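Local structure of iron transport multicopper oxidase FET3 (Saccharomyces cerevisiae, 1ZPU) at residues A70-V75 / E494-V499. The protein oxidises ferrous to ferric iron with oxygen, using four copper ions, for high-affinity iron uptake by the yeast cell, and also oxidises cuprous ions. Numbering follows the deposited sequence.
Sequences ASMDGV and ENHLEV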
loop_
_atom_site.group_PDB
_atom_site.type_symbol
_atom_site.label_atom_id
_atom_site.label_comp_id
_atom_site.label_asym_id
_atom_site.label_seq_id
_atom_site.Cartn_x
_atom_site.Cartn_y
_atom_site.Cartn_z
ATOM N N ALA A 70 11.339 -13.955 -1.922
ATOM C CA ALA A 70 11.044 -13.010 -0.817
ATOM C C ALA A 70 12.068 -11.883 -0.675
ATOM O O ALA A 70 11.731 -10.757 -0.344
ATOM C CB ALA A 70 10.916 -13.756 0.506
ATOM N N SER A 71 13.325 -12.205 -0.922
ATOM C CA SER A 71 14.418 -11.246 -0.918
ATOM C C SER A 71 14.133 -9.987 -1.753
ATOM O O SER A 71 14.767 -8.951 -1.573
ATOM C CB SER A 71 15.674 -11.961 -1.440
ATOM O OG SER A 71 16.581 -11.050 -2.016
ATOM N N MET A 72 13.183 -10.082 -2.673
ATOM C CA MET A 72 12.969 -9.015 -3.647
ATOM C C MET A 72 11.773 -8.127 -3.310
ATOM O O MET A 72 11.439 -7.226 -4.080
ATOM C CB MET A 72 12.801 -9.579 -5.066
ATOM C CG MET A 72 13.945 -10.446 -5.571
ATOM S SD MET A 72 15.495 -9.546 -5.700
ATOM C CE MET A 72 16.651 -10.889 -6.011
ATOM N N ASP A 73 11.145 -8.369 -2.160
ATOM C CA ASP A 73 9.933 -7.648 -1.774
ATOM C C ASP A 73 10.181 -6.182 -1.446
ATOM O O ASP A 73 9.271 -5.360 -1.539
ATOM C CB ASP A 73 9.255 -8.319 -0.585
ATOM C CG ASP A 73 7.811 -7.888 -0.426
ATOM O OD1 ASP A 73 7.112 -7.780 -1.456
ATOM O OD2 ASP A 73 7.382 -7.665 0.725
ATOM N N GLY A 74 11.408 -5.866 -1.044
ATOM C CA GLY A 74 11.833 -4.479 -0.843
ATOM C C GLY A 74 11.404 -3.800 0.442
ATOM O O GLY A 74 11.194 -2.599 0.462
ATOM N N VAL A 75 11.283 -4.559 1.524
ATOM C CA VAL A 75 10.970 -3.979 2.820
ATOM C C VAL A 75 12.196 -4.114 3.714
ATOM O O VAL A 75 12.559 -5.227 4.097
ATOM C CB VAL A 75 9.746 -4.646 3.489
ATOM C CG1 VAL A 75 9.455 -3.973 4.806
ATOM C CG2 VAL A 75 8.531 -4.566 2.587
ATOM N N GLU A 494 24.805 -12.303 -4.127
ATOM C CA GLU A 494 26.010 -11.556 -3.764
ATOM C C GLU A 494 25.676 -10.063 -3.654
ATOM O O GLU A 494 26.055 -9.410 -2.682
ATOM C CB GLU A 494 27.166 -11.779 -4.763
ATOM C CG GLU A 494 27.248 -13.168 -5.421
ATOM C CD GLU A 494 28.083 -14.173 -4.636
ATOM O OE1 GLU A 494 28.124 -14.086 -3.388
ATOM O OE2 GLU A 494 28.697 -15.064 -5.274
ATOM N N ASN A 495 24.948 -9.540 -4.638
ATOM C CA ASN A 495 24.553 -8.139 -4.624
ATOM C C ASN A 495 23.883 -7.688 -3.324
ATOM O O ASN A 495 24.264 -6.650 -2.768
ATOM C CB ASN A 495 23.664 -7.796 -5.814
ATOM C CG ASN A 495 23.202 -6.357 -5.778
ATOM O OD1 ASN A 495 21.999 -6.070 -5.817
ATOM N ND2 ASN A 495 24.158 -5.440 -5.657
ATOM N N HIS A 496 22.897 -8.461 -2.852
ATOM C CA HIS A 496 22.164 -8.149 -1.613
ATOM C C HIS A 496 23.076 -8.126 -0.379
ATOM O O HIS A 496 22.995 -7.203 0.439
ATOM C CB HIS A 496 21.012 -9.134 -1.380
ATOM C CG HIS A 496 19.855 -8.962 -2.310
ATOM N ND1 HIS A 496 19.316 -7.732 -2.617
ATOM C CD2 HIS A 496 19.113 -9.873 -2.981
ATOM C CE1 HIS A 496 18.304 -7.888 -3.451
ATOM N NE2 HIS A 496 18.155 -9.177 -3.684
ATOM N N LEU A 497 23.929 -9.143 -0.245
ATOM C CA LEU A 497 24.922 -9.188 0.820
ATOM C C LEU A 497 25.841 -7.963 0.730
ATOM O O LEU A 497 26.192 -7.359 1.745
ATOM C CB LEU A 497 25.727 -10.501 0.745
ATOM C CG LEU A 497 25.313 -11.805 1.467
ATOM C CD1 LEU A 497 23.860 -11.851 1.955
ATOM C CD2 LEU A 497 25.628 -13.026 0.596
ATOM N N GLU A 498 26.203 -7.600 -0.497
ATOM C CA GLU A 498 27.014 -6.419 -0.772
ATOM C C GLU A 498 26.341 -5.130 -0.262
ATOM O O GLU A 498 27.020 -4.273 0.314
ATOM C CB GLU A 498 27.313 -6.359 -2.275
ATOM C CG GLU A 498 27.764 -5.010 -2.823
ATOM C CD GLU A 498 29.255 -4.772 -2.676
ATOM O OE1 GLU A 498 30.023 -5.738 -2.417
ATOM O OE2 GLU A 498 29.652 -3.598 -2.838
ATOM N N VAL A 499 25.023 -5.014 -0.474
ATOM C CA VAL A 499 24.211 -3.902 0.044
ATOM C C VAL A 499 24.319 -3.815 1.562
ATOM O O VAL A 499 24.533 -2.733 2.111
ATOM C CB VAL A 499 22.690 -4.053 -0.319
ATOM C CG1 VAL A 499 21.854 -2.928 0.289
ATOM C CG2 VAL A 499 22.476 -4.080 -1.807
#
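The imidazole of His496 meets Met72 at its edge and Ser71 at a slant. The sulfur of Met72 lies in the ring plane, 4.5 Å from the ring centroid and 89° off the ring normal. His496 NE2 donates to Met72 SD in a weak hydrogen bond of 3.4 Å. The Met72 chain bends at chi2 (-63°), which turns its sulfur and methyl end to the ring, and the two side chains cross at about a right angle. Ser71 OG comes in obliquely, 3.0 Å from His496 CD2. It is equally near NE2, but the angle is poor and no hydrogen bond forms. Ser71 and Met72 lie in a short 3-10 turn. This turn belongs to the first plastocyanin-like domain of the multicopper oxidase, in the loop between strands 60-62 and 88-94. The partner is helix 494-502, near the end of the modelled chain. The contact packs this last helix against that domain. Asn495 adds hydrogen bonds to Thr88 and Leu90 of the same domain. A leucine in place of His496 would probably leave Met72 SD without its N-H donor and loosen the helix against the turn. Asp73, next to Met72, is a second-shell residue of the copper cluster. Its OD2 is hydrogen-bonded to ND1 of His397, a type 3 copper ligand, and its carbonyl oxygen accepts from ND1 of the type 2 ligand His60.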